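Local atomic coordinates of 2,3-dimethylmalate lyase (Aspergillus niger, PDB entry 3FA4), a protein that is a lyase of the phosphoenolpyruvate phosphomutase family, with a TIM-barrel fold and a bound magnesium ion. Residues H113-V118 with R160-Q165; I155-R160 with A182-G187; I20-V25 with F39-M44. One frame throughout, in Å; residues are numbered along the deposited sequence.

Contact 1 (H113-V118 with R160-Q165); sequences HIEDQV and RTDSLQ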
loop_
_atom_site.group_PDB
_atom_site.type_symbol
_atom_site.label_atom_id
_atom_site.label_comp_id
_atom_site.label_asym_id
_atom_site.label_seq_id
_atom_site.Cartn_x
_atom_site.Cartn_y
_atom_site.Cartn_z
ATOM N N HIS B 113 15.052 -15.173 -4.865
ATOM C CA HIS B 113 15.432 -16.353 -4.069
ATOM C C HIS B 113 14.522 -16.672 -2.875
ATOM O O HIS B 113 14.029 -15.780 -2.265
ATOM C CB HIS B 113 16.924 -16.392 -3.647
ATOM C CG HIS B 113 17.441 -15.125 -3.049
ATOM N ND1 HIS B 113 17.211 -14.764 -1.723
ATOM C CD2 HIS B 113 18.212 -14.144 -3.582
ATOM C CE1 HIS B 113 17.798 -13.601 -1.477
ATOM N NE2 HIS B 113 18.415 -13.203 -2.584
ATOM N N ILE B 114 14.393 -17.961 -2.549
ATOM C CA ILE B 114 13.621 -18.478 -1.375
ATOM C C ILE B 114 14.502 -19.413 -0.516
ATOM O O ILE B 114 15.168 -20.287 -1.055
ATOM C CB ILE B 114 12.296 -19.179 -1.851
ATOM C CG1 ILE B 114 11.168 -18.161 -1.821
ATOM C CG2 ILE B 114 11.884 -20.377 -0.965
ATOM C CD1 ILE B 114 10.031 -18.671 -2.386
ATOM N N GLU B 115 14.545 -19.171 0.789
ATOM C CA GLU B 115 15.503 -19.835 1.680
ATOM C C GLU B 115 14.858 -20.809 2.688
ATOM O O GLU B 115 13.593 -20.905 2.775
ATOM C CB GLU B 115 16.402 -18.801 2.399
ATOM C CG GLU B 115 15.682 -17.927 3.371
ATOM C CD GLU B 115 16.354 -16.556 3.650
ATOM O OE1 GLU B 115 16.455 -15.717 2.744
ATOM O OE2 GLU B 115 16.661 -16.246 4.844
ATOM N N ASP B 116 15.709 -21.547 3.433
ATOM C CA ASP B 116 15.252 -22.656 4.297
ATOM C C ASP B 116 15.102 -22.274 5.813
ATOM O O ASP B 116 14.900 -23.137 6.683
ATOM C CB ASP B 116 16.131 -23.898 4.075
ATOM C CG ASP B 116 17.591 -23.602 4.215
ATOM O OD1 ASP B 116 17.942 -22.404 4.341
ATOM O OD2 ASP B 116 18.388 -24.548 4.203
ATOM N N GLN B 117 15.156 -20.971 6.079
ATOM C CA GLN B 117 14.982 -20.450 7.414
ATOM C C GLN B 117 13.515 -20.453 7.822
ATOM O O GLN B 117 12.623 -20.654 6.985
ATOM C CB GLN B 117 15.575 -19.039 7.540
ATOM C CG GLN B 117 17.094 -18.976 7.354
ATOM C CD GLN B 117 17.698 -17.740 8.003
ATOM O OE1 GLN B 117 17.925 -17.711 9.186
ATOM N NE2 GLN B 117 17.965 -16.734 7.222
ATOM N N VAL B 118 13.296 -20.291 9.125
ATOM C CA VAL B 118 11.962 -20.136 9.697
ATOM C C VAL B 118 11.523 -18.704 9.385
ATOM O O VAL B 118 12.357 -17.795 9.241
ATOM C CB VAL B 118 11.950 -20.407 11.206
ATOM C CG1 VAL B 118 10.562 -20.205 11.759
ATOM C CG2 VAL B 118 12.304 -21.827 11.467
ATOM N N ARG B 160 17.927 -20.941 -2.157
ATOM C CA ARG B 160 18.949 -20.571 -1.222
ATOM C C ARG B 160 18.902 -21.466 0.023
ATOM O O ARG B 160 17.823 -21.859 0.496
ATOM C CB ARG B 160 18.720 -19.109 -0.835
ATOM C CG ARG B 160 19.624 -18.642 0.229
ATOM C CD ARG B 160 19.405 -17.227 0.470
ATOM N NE ARG B 160 19.672 -16.912 1.858
ATOM C CZ ARG B 160 20.081 -15.730 2.296
ATOM N NH1 ARG B 160 20.243 -14.726 1.462
ATOM N NH2 ARG B 160 20.292 -15.558 3.586
ATOM N N THR B 161 20.084 -21.768 0.538
ATOM C CA THR B 161 20.223 -22.464 1.776
ATOM C C THR B 161 21.140 -21.756 2.734
ATOM O O THR B 161 22.262 -21.314 2.391
ATOM C CB THR B 161 20.555 -23.950 1.646
ATOM O OG1 THR B 161 20.549 -24.543 2.941
ATOM C CG2 THR B 161 21.909 -24.248 0.853
ATOM N N ASP B 162 20.577 -21.560 3.939
ATOM C CA ASP B 162 21.296 -20.883 4.997
ATOM C C ASP B 162 21.855 -21.880 5.976
ATOM O O ASP B 162 22.199 -21.491 7.098
ATOM C CB ASP B 162 20.402 -19.859 5.687
ATOM C CG ASP B 162 20.104 -18.681 4.791
ATOM O OD1 ASP B 162 20.902 -17.730 4.714
ATOM O OD2 ASP B 162 19.095 -18.728 4.112
ATOM N N SER B 163 21.952 -23.152 5.556
ATOM C CA SER B 163 22.346 -24.258 6.488
ATOM C C SER B 163 23.822 -24.473 6.721
ATOM O O SER B 163 24.150 -25.228 7.602
ATOM C CB SER B 163 21.732 -25.581 6.081
ATOM O OG SER B 163 22.234 -25.969 4.834
ATOM N N LEU B 164 24.707 -23.807 5.972
ATOM C CA LEU B 164 26.169 -24.069 6.101
ATOM C C LEU B 164 26.750 -24.005 7.528
ATOM O O LEU B 164 27.227 -24.982 8.079
ATOM C CB LEU B 164 26.976 -23.165 5.143
ATOM C CG LEU B 164 28.466 -23.382 4.934
ATOM C CD1 LEU B 164 28.774 -24.770 4.406
ATOM C CD2 LEU B 164 29.006 -22.359 3.957
ATOM N N GLN B 165 26.796 -22.825 8.105
ATOM C CA GLN B 165 27.280 -22.687 9.500
ATOM C C GLN B 165 26.588 -23.623 10.509
ATOM O O GLN B 165 27.256 -24.151 11.410
ATOM C CB GLN B 165 27.096 -21.238 9.956
ATOM C CG GLN B 165 25.660 -20.716 9.732
ATOM C CD GLN B 165 25.343 -19.729 10.813
ATOM O OE1 GLN B 165 26.214 -18.890 11.141
ATOM N NE2 GLN B 165 24.159 -19.854 11.453
#
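A chi1 of 52° sets the carboxylate of D116 between its own backbone N and carbonyl carbon, and from that crowded position both oxygens reach the chain at T161 and D162. OD1 of D116 receives the backbone N of D162 on its syn lone pair at 2.8 Å, almost straight at 177°. OD2 of D116 takes the proton of T161 OG1 at 2.5 Å, arriving on the syn side but tilted from the carboxylate plane. T161 OG1 in turn accepts from S163 N, an ST turn, while R175 forms a salt bridge with D116 OD2 from helix 169-181.

R160 runs out with CG anti to its backbone N, alongside E115. Their flat ends are stacked with planes 7° apart: E115 OE1 lies 3.5 Å from R160 NE, over one face of the guanidinium, an ion pair without a directed hydrogen bond. NE and NH2 grip D162 side-on instead, R160 NE meeting D162 OD2 at 3.0 Å and NH2 meeting D162 OD1. In TIM-barrel fashion, the parallel strands 111-114 and 156-161 pair through R160 N and I114 O before giving way to these loops, where the E115 side chain lies about 4 Å from the magnesium ion. E115 OE2 and D162 OD2 bring like charges within 3.6 Å, a repulsion that R160, shared by both, probably offsets; K129 adds a second positive partner for D162. Q117 NE2 donates to E115 OE2 at 2.8 Å and also lies across the D162 carboxylate. H113 lies obliquely beside R160 CD, its NE2 hydrogen-bonded to Y43 OH.

Contact 2 (I155-R160 with A182-G187); sequences IVVIAR and AGADVG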
loop_
_atom_site.group_PDB
_atom_site.type_symbol
_atom_site.label_atom_id
_atom_site.label_comp_id
_atom_site.label_asym_id
_atom_site.label_seq_id
_atom_site.Cartn_x
_atom_site.Cartn_y
_atom_site.Cartn_z
ATOM N N ILE B 155 9.499 -16.710 -14.552
ATOM C CA ILE B 155 10.284 -16.216 -13.450
ATOM C C ILE B 155 11.247 -17.367 -13.041
ATOM O O ILE B 155 10.848 -18.519 -13.053
ATOM C CB ILE B 155 9.354 -15.663 -12.270
ATOM C CG1 ILE B 155 10.181 -14.754 -11.310
ATOM C CG2 ILE B 155 8.649 -16.802 -11.586
ATOM C CD1 ILE B 155 9.404 -13.932 -10.368
ATOM N N VAL B 156 12.505 -17.017 -12.732
ATOM C CA VAL B 156 13.608 -17.903 -12.337
ATOM C C VAL B 156 13.595 -18.155 -10.808
ATOM O O VAL B 156 13.697 -17.243 -10.041
ATOM C CB VAL B 156 14.982 -17.307 -12.915
ATOM C CG1 VAL B 156 16.236 -17.932 -12.305
ATOM C CG2 VAL B 156 15.036 -17.462 -14.441
ATOM N N VAL B 157 13.405 -19.397 -10.384
ATOM C CA VAL B 157 13.404 -19.759 -8.974
ATOM C C VAL B 157 14.816 -20.069 -8.483
ATOM O O VAL B 157 15.463 -21.016 -8.932
ATOM C CB VAL B 157 12.403 -20.916 -8.652
ATOM C CG1 VAL B 157 12.336 -21.130 -7.187
ATOM C CG2 VAL B 157 10.990 -20.509 -9.113
ATOM N N ILE B 158 15.319 -19.227 -7.593
ATOM C CA ILE B 158 16.610 -19.491 -6.986
ATOM C C ILE B 158 16.392 -20.140 -5.634
ATOM O O ILE B 158 15.613 -19.600 -4.884
ATOM C CB ILE B 158 17.464 -18.239 -6.875
ATOM C CG1 ILE B 158 17.478 -17.481 -8.242
ATOM C CG2 ILE B 158 18.830 -18.656 -6.374
ATOM C CD1 ILE B 158 18.404 -16.275 -8.381
ATOM N N ALA B 159 17.033 -21.299 -5.371
ATOM C CA ALA B 159 16.952 -22.026 -4.107
ATOM C C ALA B 159 18.165 -21.659 -3.238
ATOM O O ALA B 159 19.289 -21.957 -3.556
ATOM C CB ALA B 159 16.862 -23.562 -4.353
ATOM N N ARG B 160 17.927 -20.941 -2.157
ATOM C CA ARG B 160 18.949 -20.571 -1.222
ATOM C C ARG B 160 18.902 -21.466 0.023
ATOM O O ARG B 160 17.823 -21.859 0.496
ATOM C CB ARG B 160 18.720 -19.109 -0.835
ATOM C CG ARG B 160 19.624 -18.642 0.229
ATOM C CD ARG B 160 19.405 -17.227 0.470
ATOM N NE ARG B 160 19.672 -16.912 1.858
ATOM C CZ ARG B 160 20.081 -15.730 2.296
ATOM N NH1 ARG B 160 20.243 -14.726 1.462
ATOM N NH2 ARG B 160 20.292 -15.558 3.586
ATOM N N ALA B 182 13.230 -30.536 -7.222
ATOM C CA ALA B 182 11.836 -30.113 -7.080
ATOM C C ALA B 182 11.570 -28.979 -8.044
ATOM O O ALA B 182 10.495 -28.464 -8.071
ATOM C CB ALA B 182 11.502 -29.748 -5.632
ATOM N N GLY B 183 12.561 -28.644 -8.875
ATOM C CA GLY B 183 12.393 -27.725 -9.973
ATOM C C GLY B 183 13.115 -26.378 -9.959
ATOM O O GLY B 183 13.061 -25.667 -10.954
ATOM N N ALA B 184 13.764 -26.000 -8.850
ATOM C CA ALA B 184 14.444 -24.689 -8.748
ATOM C C ALA B 184 15.473 -24.551 -9.881
ATOM O O ALA B 184 16.063 -25.562 -10.336
ATOM C CB ALA B 184 15.135 -24.533 -7.386
ATOM N N ASP B 185 15.708 -23.308 -10.321
ATOM C CA ASP B 185 16.528 -23.105 -11.540
ATOM C C ASP B 185 18.021 -22.801 -11.220
ATOM O O ASP B 185 18.923 -22.978 -12.056
ATOM C CB ASP B 185 15.952 -21.964 -12.410
ATOM C CG ASP B 185 14.492 -22.161 -12.760
ATOM O OD1 ASP B 185 14.220 -23.053 -13.566
ATOM O OD2 ASP B 185 13.607 -21.382 -12.286
ATOM N N VAL B 186 18.262 -22.313 -10.022
ATOM C CA VAL B 186 19.592 -21.866 -9.623
ATOM C C VAL B 186 19.771 -22.246 -8.173
ATOM O O VAL B 186 18.773 -22.199 -7.361
ATOM C CB VAL B 186 19.716 -20.315 -9.759
ATOM C CG1 VAL B 186 21.077 -19.821 -9.359
ATOM C CG2 VAL B 186 19.353 -19.880 -11.194
ATOM N N GLY B 187 21.004 -22.622 -7.819
ATOM C CA GLY B 187 21.362 -22.790 -6.395
ATOM C C GLY B 187 22.204 -21.711 -5.756
ATOM O O GLY B 187 23.112 -21.187 -6.361
#
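The carbonyl oxygen of V157 is gripped by two successive backbone N-H groups, those of D185 and V186. D185 N is the nearer, 2.7 Å from V157 O and in the carbonyl plane; V186 N, 3.3 Å from the same oxygen, approaches at a tilt and less directly. The carboxylate of D185 reaches the N-H of the same residue. With CG anti to the carbonyl carbon, beside its own backbone N (chi1 -54°), the D185 side chain brings OD2 to V157 N at 2.8 Å, and the bond uses the anti lone pair of that oxygen. V157 is thus held at both its N-H and its C=O by a single residue, just where the incoming chain settles into the parallel sheet. The other oxygen of D185, OD1, forms a salt bridge with R10.

Two residues on, A159 N donates to V186 O at 2.8 Å and 172°, in a parallel register that sets I158 beside V186 and A159 beside G187. The side chains of I158 and V186 lie side by side and point the same way, I158 CG2 resting 3.9 Å from V186 CB; V156 CG1 meets V186 CG2 at 3.8 Å. A159 and A184 touch methyl to methyl, their CB atoms 3.6 Å apart. Ahead of this pairing, G183 closes helix 169-181 with a Schellman motif, its positive phi (114°) turning the chain toward the strand. This is a beta-alpha-beta crossover of the TIM barrel: strand 111-114 flanks 156-161 on its other edge, helix 5-13 packs on V156 and V186, and helix 134-151 lies against A159 and A184.

Contact 3 (I20-V25 with F39-M44); sequences IVAPGV and FDALYM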
loop_
_atom_site.group_PDB
_atom_site.type_symbol
_atom_site.label_atom_id
_atom_site.label_comp_id
_atom_site.label_asym_id
_atom_site.label_seq_id
_atom_site.Cartn_x
_atom_site.Cartn_y
_atom_site.Cartn_z
ATOM N N ILE B 20 26.086 -13.431 -15.248
ATOM C CA ILE B 20 25.208 -12.350 -14.754
ATOM C C ILE B 20 25.829 -11.609 -13.548
ATOM O O ILE B 20 26.207 -12.234 -12.561
ATOM C CB ILE B 20 23.806 -12.928 -14.405
ATOM C CG1 ILE B 20 23.208 -13.579 -15.656
ATOM C CG2 ILE B 20 22.836 -11.828 -13.876
ATOM C CD1 ILE B 20 22.908 -14.988 -15.527
ATOM N N VAL B 21 25.953 -10.283 -13.668
ATOM C CA VAL B 21 26.646 -9.466 -12.708
ATOM C C VAL B 21 25.599 -8.497 -12.270
ATOM O O VAL B 21 25.118 -7.724 -13.077
ATOM C CB VAL B 21 27.901 -8.691 -13.291
ATOM C CG1 VAL B 21 28.495 -7.767 -12.182
ATOM C CG2 VAL B 21 28.948 -9.648 -13.808
ATOM N N ALA B 22 25.232 -8.549 -11.004
ATOM C CA ALA B 22 24.097 -7.838 -10.597
ATOM C C ALA B 22 24.389 -7.092 -9.311
ATOM O O ALA B 22 24.409 -7.688 -8.239
ATOM C CB ALA B 22 22.894 -8.765 -10.486
ATOM N N PRO B 23 24.645 -5.756 -9.404
ATOM C CA PRO B 23 24.872 -5.038 -8.182
ATOM C C PRO B 23 23.646 -4.938 -7.320
ATOM O O PRO B 23 22.491 -4.845 -7.824
ATOM C CB PRO B 23 25.366 -3.666 -8.681
ATOM C CG PRO B 23 24.748 -3.523 -9.902
ATOM C CD PRO B 23 24.828 -4.849 -10.552
ATOM N N GLY B 24 23.884 -4.916 -6.020
ATOM C CA GLY B 24 22.761 -4.820 -5.094
ATOM C C GLY B 24 22.248 -3.387 -5.025
ATOM O O GLY B 24 23.001 -2.434 -4.703
ATOM N N VAL B 25 20.968 -3.229 -5.346
ATOM C CA VAL B 25 20.228 -1.971 -5.233
ATOM C C VAL B 25 19.009 -2.135 -4.285
ATOM O O VAL B 25 18.638 -3.246 -3.928
ATOM C CB VAL B 25 19.824 -1.393 -6.591
ATOM C CG1 VAL B 25 21.022 -1.217 -7.460
ATOM C CG2 VAL B 25 18.613 -2.148 -7.223
ATOM N N PHE B 39 25.239 -1.490 -15.857
ATOM C CA PHE B 39 24.914 -2.874 -15.436
ATOM C C PHE B 39 23.718 -3.444 -16.184
ATOM O O PHE B 39 22.762 -2.708 -16.414
ATOM C CB PHE B 39 24.753 -2.927 -13.917
ATOM C CG PHE B 39 26.038 -2.799 -13.234
ATOM C CD1 PHE B 39 26.415 -1.621 -12.681
ATOM C CD2 PHE B 39 26.946 -3.858 -13.264
ATOM C CE1 PHE B 39 27.680 -1.501 -12.108
ATOM C CE2 PHE B 39 28.199 -3.748 -12.704
ATOM C CZ PHE B 39 28.557 -2.561 -12.117
ATOM N N ASP B 40 23.829 -4.706 -16.659
ATOM C CA ASP B 40 22.761 -5.430 -17.380
ATOM C C ASP B 40 21.863 -6.330 -16.491
ATOM O O ASP B 40 21.171 -7.219 -17.022
ATOM C CB ASP B 40 23.330 -6.366 -18.404
ATOM C CG ASP B 40 23.919 -5.663 -19.588
ATOM O OD1 ASP B 40 23.476 -4.552 -20.015
ATOM O OD2 ASP B 40 24.849 -6.290 -20.155
ATOM N N ALA B 41 21.935 -6.135 -15.175
ATOM C CA ALA B 41 21.145 -6.897 -14.225
ATOM C C ALA B 41 21.240 -6.169 -12.904
ATOM O O ALA B 41 22.242 -5.523 -12.641
ATOM C CB ALA B 41 21.701 -8.314 -14.096
ATOM N N LEU B 42 20.192 -6.248 -12.081
ATOM C CA LEU B 42 20.251 -5.663 -10.772
ATOM C C LEU B 42 19.789 -6.715 -9.754
ATOM O O LEU B 42 19.157 -7.716 -10.103
ATOM C CB LEU B 42 19.367 -4.440 -10.691
ATOM C CG LEU B 42 19.426 -3.315 -11.698
ATOM C CD1 LEU B 42 18.143 -2.524 -11.635
ATOM C CD2 LEU B 42 20.729 -2.426 -11.525
ATOM N N TYR B 43 20.134 -6.486 -8.492
ATOM C CA TYR B 43 19.732 -7.370 -7.448
ATOM C C TYR B 43 19.047 -6.512 -6.420
ATOM O O TYR B 43 19.703 -5.646 -5.887
ATOM C CB TYR B 43 20.967 -8.109 -6.826
ATOM C CG TYR B 43 20.634 -8.850 -5.592
ATOM C CD1 TYR B 43 19.780 -9.967 -5.613
ATOM C CD2 TYR B 43 21.076 -8.387 -4.382
ATOM C CE1 TYR B 43 19.413 -10.634 -4.443
ATOM C CE2 TYR B 43 20.692 -9.032 -3.180
ATOM C CZ TYR B 43 19.873 -10.122 -3.220
ATOM O OH TYR B 43 19.579 -10.707 -2.027
ATOM N N MET B 44 17.772 -6.785 -6.103
ATOM C CA MET B 44 17.108 -6.095 -4.986
ATOM C C MET B 44 17.405 -6.744 -3.713
ATOM O O MET B 44 16.902 -7.846 -3.442
ATOM C CB MET B 44 15.597 -6.076 -5.154
ATOM C CG MET B 44 14.928 -5.206 -4.160
ATOM S SD MET B 44 13.156 -5.346 -4.137
ATOM C CE MET B 44 12.943 -6.720 -2.940
HETATM O O HOH W 1 25.849 -6.516 -15.422
#
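P23 sits over one face of the F39 ring, its CG 3.9 Å from the ring centroid and 20° off the normal, a CH-pi contact in the first beta-alpha-beta unit of this TIM barrel (strand 20-25, helix 28-37, strand 42-44). P23 CD adds to it, 3.6 Å from F39 CD2, while V21 CG1 approaches the same ring obliquely. A41 CB fits among I20 CG2, A22 CB and the carbonyl of V21.

Behind these side chains the parallel backbones fix the register. Y43 N donates to P23 O at 2.9 Å from above the carbonyl plane, and V25 N returns a straighter bond to Y43 O (165°). G24 CA adds a CA-H...O contact to Y43 O, and the edge of the Y43 ring lies beside G24 CA. With CG anti to the backbone N (chi1 170°), the Y43 ring carries its hydroxyl away from strand 20-25 to H113 NE2.

Further out, helices 28-37 and 64-75 pack on V25 and L42, and M254 of the second subunit meets P23. A water joins strand 20-25 to the loop ahead of strand 42-44, donating to V21 O at 2.7 Å and accepting from D40 N at 3.0 Å.

All three contacts belong to one parallel barrel sheet. Contacts 1 and 2 are successive pairings of strand 156-161; they share R160, and the two edges of that strand pair with 111-114 and 186-189. I114 N lies 3.1 Å from I158 O, a probable hydrogen bond, and the two centres are about 13 Å apart. Contact 3 lies across strand 83-86 from strand 111-114 and is tied to contact 1 by H113 NE2 and Y43 OH, 2.8 Å apart, although the centres lie about 21 Å from each other. The magnesium ion, at the site of D86 and D88, lies about 4 Å from the E115 side chain of contact 1, about 6 Å from the Y43 side chain of contact 3 and about 12 Å from the I158 side chain of contact 2.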